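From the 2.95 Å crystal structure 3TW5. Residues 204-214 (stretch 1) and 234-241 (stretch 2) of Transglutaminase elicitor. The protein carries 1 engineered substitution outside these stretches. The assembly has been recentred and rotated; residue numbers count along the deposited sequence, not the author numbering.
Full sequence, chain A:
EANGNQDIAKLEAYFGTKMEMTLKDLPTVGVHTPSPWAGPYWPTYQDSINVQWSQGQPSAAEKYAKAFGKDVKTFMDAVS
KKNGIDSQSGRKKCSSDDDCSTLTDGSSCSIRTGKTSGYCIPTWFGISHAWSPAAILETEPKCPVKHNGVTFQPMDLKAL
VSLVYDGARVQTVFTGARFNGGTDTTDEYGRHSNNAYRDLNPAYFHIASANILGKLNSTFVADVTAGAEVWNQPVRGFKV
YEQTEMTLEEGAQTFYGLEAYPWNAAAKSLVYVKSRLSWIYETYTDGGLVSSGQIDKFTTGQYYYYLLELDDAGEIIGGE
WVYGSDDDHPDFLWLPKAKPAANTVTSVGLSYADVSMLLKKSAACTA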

ATOM      1  N   TYR A 204      -9.482  11.502 -12.678  1.00 38.28           N
ATOM      2  CA  TYR A 204      -9.406  11.429 -11.229  1.00 37.57           C
ATOM      3  C   TYR A 204      -7.993  11.069 -10.767  1.00 37.27           C
ATOM      4  O   TYR A 204      -7.462  11.694  -9.850  1.00 37.22           O
ATOM      5  N   PHE A 205      -7.386  10.078 -11.414  1.00 36.83           N
ATOM      6  CA  PHE A 205      -6.026   9.660 -11.077  1.00 36.59           C
ATOM      7  C   PHE A 205      -5.054  10.844 -11.070  1.00 36.59           C
ATOM      8  O   PHE A 205      -4.348  11.063 -10.082  1.00 36.50           O
ATOM      9  N   HIS A 206      -5.035  11.605 -12.166  1.00 36.47           N
ATOM     10  CA  HIS A 206      -4.143  12.759 -12.302  1.00 36.26           C
ATOM     11  C   HIS A 206      -4.448  13.830 -11.258  1.00 36.11           C
ATOM     12  O   HIS A 206      -3.545  14.271 -10.549  1.00 36.18           O
ATOM     13  N   ILE A 207      -5.718  14.225 -11.158  1.00 35.88           N
ATOM     14  CA  ILE A 207      -6.153  15.257 -10.211  1.00 35.75           C
ATOM     15  C   ILE A 207      -5.776  14.902  -8.768  1.00 35.77           C
ATOM     16  O   ILE A 207      -5.221  15.731  -8.048  1.00 35.80           O
ATOM     17  N   ALA A 208      -6.063  13.665  -8.365  1.00 35.72           N
ATOM     18  CA  ALA A 208      -5.743  13.189  -7.021  1.00 35.60           C
ATOM     19  C   ALA A 208      -4.237  13.151  -6.774  1.00 35.58           C
ATOM     20  O   ALA A 208      -3.762  13.690  -5.776  1.00 35.62           O
ATOM     21  N   SER A 209      -3.495  12.531  -7.693  1.00 35.57           N
ATOM     22  CA  SER A 209      -2.047  12.358  -7.547  1.00 35.56           C
ATOM     23  C   SER A 209      -1.307  13.687  -7.476  1.00 35.67           C
ATOM     24  O   SER A 209      -0.400  13.851  -6.663  1.00 35.76           O
ATOM     25  N   ALA A 210      -1.709  14.633  -8.321  1.00 35.92           N
ATOM     26  CA  ALA A 210      -1.076  15.949  -8.378  1.00 36.09           C
ATOM     27  C   ALA A 210      -1.371  16.795  -7.138  1.00 36.18           C
ATOM     28  O   ALA A 210      -0.473  17.439  -6.596  1.00 36.17           O
ATOM     29  N   ASN A 211      -2.628  16.789  -6.699  1.00 36.30           N
ATOM     30  CA  ASN A 211      -3.044  17.534  -5.511  1.00 36.46           C
ATOM     31  C   ASN A 211      -2.454  16.981  -4.209  1.00 36.65           C
ATOM     32  O   ASN A 211      -1.912  17.737  -3.406  1.00 36.63           O
ATOM     33  N   ILE A 212      -2.549  15.668  -4.014  1.00 36.94           N
ATOM     34  CA  ILE A 212      -2.118  15.039  -2.762  1.00 37.26           C
ATOM     35  C   ILE A 212      -0.590  15.055  -2.603  1.00 37.73           C
ATOM     36  O   ILE A 212      -0.079  15.558  -1.597  1.00 37.80           O
ATOM     37  N   LEU A 213       0.126  14.524  -3.594  1.00 38.27           N
ATOM     38  CA  LEU A 213       1.593  14.510  -3.569  1.00 38.83           C
ATOM     39  C   LEU A 213       2.218  15.895  -3.776  1.00 39.39           C
ATOM     40  O   LEU A 213       3.252  16.206  -3.182  1.00 39.53           O
ATOM     41  N   GLY A 214       1.589  16.719  -4.614  1.00 40.00           N
ATOM     42  CA  GLY A 214       2.159  18.004  -5.018  1.00 40.98           C
ATOM     43  C   GLY A 214       1.759  19.209  -4.185  1.00 41.62           C
ATOM     44  O   GLY A 214       2.622  19.912  -3.657  1.00 41.84           O
ATOM     45  N   PRO A 234       2.366   1.797  -0.366  1.00 47.28           N
ATOM     46  CA  PRO A 234       2.354   3.225  -0.058  1.00 46.55           C
ATOM     47  C   PRO A 234       3.091   4.018  -1.136  1.00 45.91           C
ATOM     48  O   PRO A 234       4.198   3.645  -1.533  1.00 45.91           O
ATOM     49  N   VAL A 235       2.475   5.096  -1.612  1.00 45.01           N
ATOM     50  CA  VAL A 235       3.056   5.904  -2.684  1.00 44.14           C
ATOM     51  C   VAL A 235       4.126   6.859  -2.147  1.00 43.75           C
ATOM     52  O   VAL A 235       3.953   7.469  -1.091  1.00 43.57           O
ATOM     53  N   ARG A 236       5.235   6.962  -2.876  1.00 43.16           N
ATOM     54  CA  ARG A 236       6.308   7.889  -2.536  1.00 42.68           C
ATOM     55  C   ARG A 236       6.240   9.166  -3.370  1.00 42.46           C
ATOM     56  O   ARG A 236       6.547  10.252  -2.870  1.00 42.49           O
ATOM     57  N   GLY A 237       5.843   9.041  -4.634  1.00 42.10           N
ATOM     58  CA  GLY A 237       5.822  10.194  -5.524  1.00 41.67           C
ATOM     59  C   GLY A 237       5.095  10.031  -6.841  1.00 41.50           C
ATOM     60  O   GLY A 237       4.782   8.919  -7.268  1.00 41.45           O
ATOM     61  N   PHE A 238       4.843  11.166  -7.483  1.00 41.38           N
ATOM     62  CA  PHE A 238       4.157  11.231  -8.765  1.00 41.35           C
ATOM     63  C   PHE A 238       4.829  12.291  -9.631  1.00 41.51           C
ATOM     64  O   PHE A 238       4.974  13.445  -9.210  1.00 41.56           O
ATOM     65  N   LYS A 239       5.248  11.897 -10.832  1.00 41.63           N
ATOM     66  CA  LYS A 239       5.888  12.826 -11.765  1.00 41.74           C
ATOM     67  C   LYS A 239       5.277  12.750 -13.161  1.00 41.63           C
ATOM     68  O   LYS A 239       5.076  11.664 -13.701  1.00 41.60           O
ATOM     69  N   VAL A 240       4.978  13.919 -13.723  1.00 41.58           N
ATOM     70  CA  VAL A 240       4.494  14.036 -15.092  1.00 41.57           C
ATOM     71  C   VAL A 240       5.701  14.145 -16.022  1.00 41.74           C
ATOM     72  O   VAL A 240       6.520  15.060 -15.889  1.00 41.73           O
ATOM     73  N   TYR A 241       5.807  13.202 -16.951  1.00 41.87           N
ATOM     74  CA  TYR A 241       6.942  13.138 -17.868  1.00 42.05           C
ATOM     75  C   TYR A 241       6.670  13.823 -19.206  1.00 42.07           C
ATOM     76  O   TYR A 241       7.602  14.265 -19.875  1.00 42.15           O
TER

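Phe-238 forms the apolar centre: its CA-to-CB bond points toward the helix, chi1 is t (168°), and 121 Å² of the residue is covered, the largest share on either stretch. Ser-209, also directed toward its partner, lies over one face of this ring; its CB is 3.6 Å from the ring centroid of Phe-238 and 13° off the normal, which defines a CH-pi contact. Two helix aromatics receive the edge of Phe-238 in offset edge-to-face pairs: Phe-205 (t; centroids 6.0 Å apart, planes at 84°) and His-206 (t; 5.5 Å, 81°). Both leave the helix sideways; both are t at chi1, and their ring ends come nearer the strand. Ala-210 CB adds an apolar contact at 4.2 Å from Phe-238 CE2.

Toward the C-terminal end of the helix segment, Leu-213 (m, m) points in and places CD2 4.0 Å from Val-235 CG1 (Val-235 chi1 t). Leu-213 CD1 lies 4.0 Å from Gly-237 CA. At the other end, Val-240 (t) sets CG2 3.6 Å from His-206 CE1.

No hydrogen bond crosses the interface. Ser-209 OG instead donates to Phe-205 O (2.7 Å) within the helix, and His-206 ND1 is hydrogen-bonded elsewhere in the structure. Arg-236, t at chi1 to chi3, has its CA-to-CB bond pointing away.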

ATOM      1  CB  TYR A 204     -10.449  10.469 -10.634  1.00 37.44           C
ATOM      2  CG  TYR A 204     -10.264  10.320  -9.148  1.00 37.15           C
ATOM      3  CD1 TYR A 204     -10.552  11.377  -8.287  1.00 36.98           C
ATOM      4  CD2 TYR A 204      -9.741   9.151  -8.606  1.00 37.11           C
ATOM      5  CE1 TYR A 204     -10.348  11.266  -6.926  1.00 37.02           C
ATOM      6  CE2 TYR A 204      -9.534   9.027  -7.239  1.00 37.16           C
ATOM      7  CZ  TYR A 204      -9.840  10.091  -6.408  1.00 37.08           C
ATOM      8  OH  TYR A 204      -9.635   9.981  -5.056  1.00 37.17           O
ATOM      9  CB  PHE A 205      -5.538   8.555 -12.025  1.00 36.49           C
ATOM     10  CG  PHE A 205      -4.091   8.181 -11.832  1.00 36.28           C
ATOM     11  CD1 PHE A 205      -3.692   7.428 -10.732  1.00 36.13           C
ATOM     12  CD2 PHE A 205      -3.128   8.583 -12.750  1.00 36.02           C
ATOM     13  CE1 PHE A 205      -2.353   7.085 -10.552  1.00 35.96           C
ATOM     14  CE2 PHE A 205      -1.790   8.244 -12.574  1.00 35.78           C
ATOM     15  CZ  PHE A 205      -1.404   7.494 -11.474  1.00 35.76           C
ATOM     16  CB  HIS A 206      -4.213  13.348 -13.719  1.00 36.30           C
ATOM     17  CG  HIS A 206      -3.124  14.336 -14.022  1.00 36.21           C
ATOM     18  ND1 HIS A 206      -1.914  13.966 -14.570  1.00 36.12           N
ATOM     19  CD2 HIS A 206      -3.066  15.679 -13.858  1.00 36.00           C
ATOM     20  CE1 HIS A 206      -1.157  15.038 -14.728  1.00 35.92           C
ATOM     21  NE2 HIS A 206      -1.832  16.091 -14.304  1.00 35.87           N
ATOM     22  CB  ILE A 207      -7.677  15.543 -10.329  1.00 35.74           C
ATOM     23  CG1 ILE A 207      -7.995  16.195 -11.680  1.00 35.57           C
ATOM     24  CG2 ILE A 207      -8.163  16.433  -9.178  1.00 35.60           C
ATOM     25  CD1 ILE A 207      -9.454  16.107 -12.088  1.00 35.41           C
ATOM     26  CB  ALA A 208      -6.365  11.816  -6.771  1.00 35.56           C
ATOM     27  CB  SER A 209      -1.481  11.504  -8.682  1.00 35.47           C
ATOM     28  OG  SER A 209      -2.115  10.238  -8.742  1.00 35.33           O
ATOM     29  CB  ALA A 210      -1.490  16.688  -9.648  1.00 36.05           C
ATOM     30  CB  ASN A 211      -4.572  17.597  -5.417  1.00 36.34           C
ATOM     31  CG  ASN A 211      -5.166  18.715  -6.251  1.00 36.32           C
ATOM     32  OD1 ASN A 211      -5.305  19.846  -5.781  1.00 36.56           O
ATOM     33  ND2 ASN A 211      -5.541  18.403  -7.486  1.00 36.19           N
ATOM     34  CB  ILE A 212      -2.706  13.608  -2.591  1.00 37.07           C
ATOM     35  CG1 ILE A 212      -4.238  13.662  -2.562  1.00 36.83           C
ATOM     36  CG2 ILE A 212      -2.183  12.955  -1.319  1.00 36.79           C
ATOM     37  CD1 ILE A 212      -4.925  12.345  -2.887  1.00 36.47           C
ATOM     38  CB  LEU A 213       2.157  13.536  -4.615  1.00 38.63           C
ATOM     39  CG  LEU A 213       2.286  12.022  -4.388  1.00 38.46           C
ATOM     40  CD1 LEU A 213       2.996  11.677  -3.079  1.00 38.16           C
ATOM     41  CD2 LEU A 213       0.952  11.321  -4.478  1.00 38.19           C
ATOM     42  CB  PRO A 234       3.098   3.300   1.274  1.00 46.52           C
ATOM     43  CG  PRO A 234       4.025   2.144   1.252  1.00 46.68           C
ATOM     44  CD  PRO A 234       3.349   1.063   0.453  1.00 47.19           C
ATOM     45  CB  VAL A 235       1.957   6.664  -3.483  1.00 44.11           C
ATOM     46  CG1 VAL A 235       2.565   7.653  -4.468  1.00 43.82           C
ATOM     47  CG2 VAL A 235       1.068   5.676  -4.219  1.00 43.81           C
ATOM     48  CB  ARG A 236       7.675   7.225  -2.712  1.00 42.67           C
ATOM     49  CG  ARG A 236       8.830   8.049  -2.167  1.00 42.67           C
ATOM     50  CD  ARG A 236      10.161   7.419  -2.501  1.00 42.92           C
ATOM     51  NE  ARG A 236      11.281   8.232  -2.031  1.00 43.14           N
ATOM     52  CZ  ARG A 236      12.559   7.868  -2.112  1.00 43.23           C
ATOM     53  NH1 ARG A 236      12.897   6.700  -2.647  1.00 43.37           N
ATOM     54  NH2 ARG A 236      13.506   8.675  -1.658  1.00 43.19           N
ATOM     55  CB  PHE A 238       2.679  11.566  -8.540  1.00 41.15           C
ATOM     56  CG  PHE A 238       1.928  11.935  -9.791  1.00 40.79           C
ATOM     57  CD1 PHE A 238       1.459  10.950 -10.653  1.00 40.72           C
ATOM     58  CD2 PHE A 238       1.661  13.266 -10.087  1.00 40.59           C
ATOM     59  CE1 PHE A 238       0.748  11.291 -11.805  1.00 40.66           C
ATOM     60  CE2 PHE A 238       0.951  13.617 -11.236  1.00 40.51           C
ATOM     61  CZ  PHE A 238       0.494  12.628 -12.095  1.00 40.45           C
ATOM     62  CB  LYS A 239       7.399  12.589 -11.831  1.00 41.86           C
ATOM     63  CG  LYS A 239       8.154  13.684 -12.568  1.00 42.33           C
ATOM     64  CD  LYS A 239       9.648  13.420 -12.628  1.00 42.96           C
ATOM     65  CE  LYS A 239      10.362  14.598 -13.284  1.00 43.32           C
ATOM     66  NZ  LYS A 239      11.843  14.497 -13.185  1.00 43.66           N
ATOM     67  CB  VAL A 240       3.569  15.265 -15.272  1.00 41.52           C
ATOM     68  CG1 VAL A 240       3.057  15.356 -16.706  1.00 41.33           C
ATOM     69  CG2 VAL A 240       2.402  15.207 -14.296  1.00 41.47           C
ATOM     70  CB  TYR A 241       7.360  11.685 -18.093  1.00 42.13           C
ATOM     71  CG  TYR A 241       8.274  11.129 -17.021  1.00 42.45           C
ATOM     72  CD1 TYR A 241       7.805  10.876 -15.731  1.00 42.63           C
ATOM     73  CD2 TYR A 241       9.609  10.843 -17.303  1.00 42.74           C
ATOM     74  CE1 TYR A 241       8.647  10.360 -14.745  1.00 42.89           C
ATOM     75  CE2 TYR A 241      10.457  10.325 -16.327  1.00 42.96           C
ATOM     76  CZ  TYR A 241       9.971  10.087 -15.053  1.00 43.01           C
ATOM     77  OH  TYR A 241      10.810   9.574 -14.091  1.00 43.24           O
TER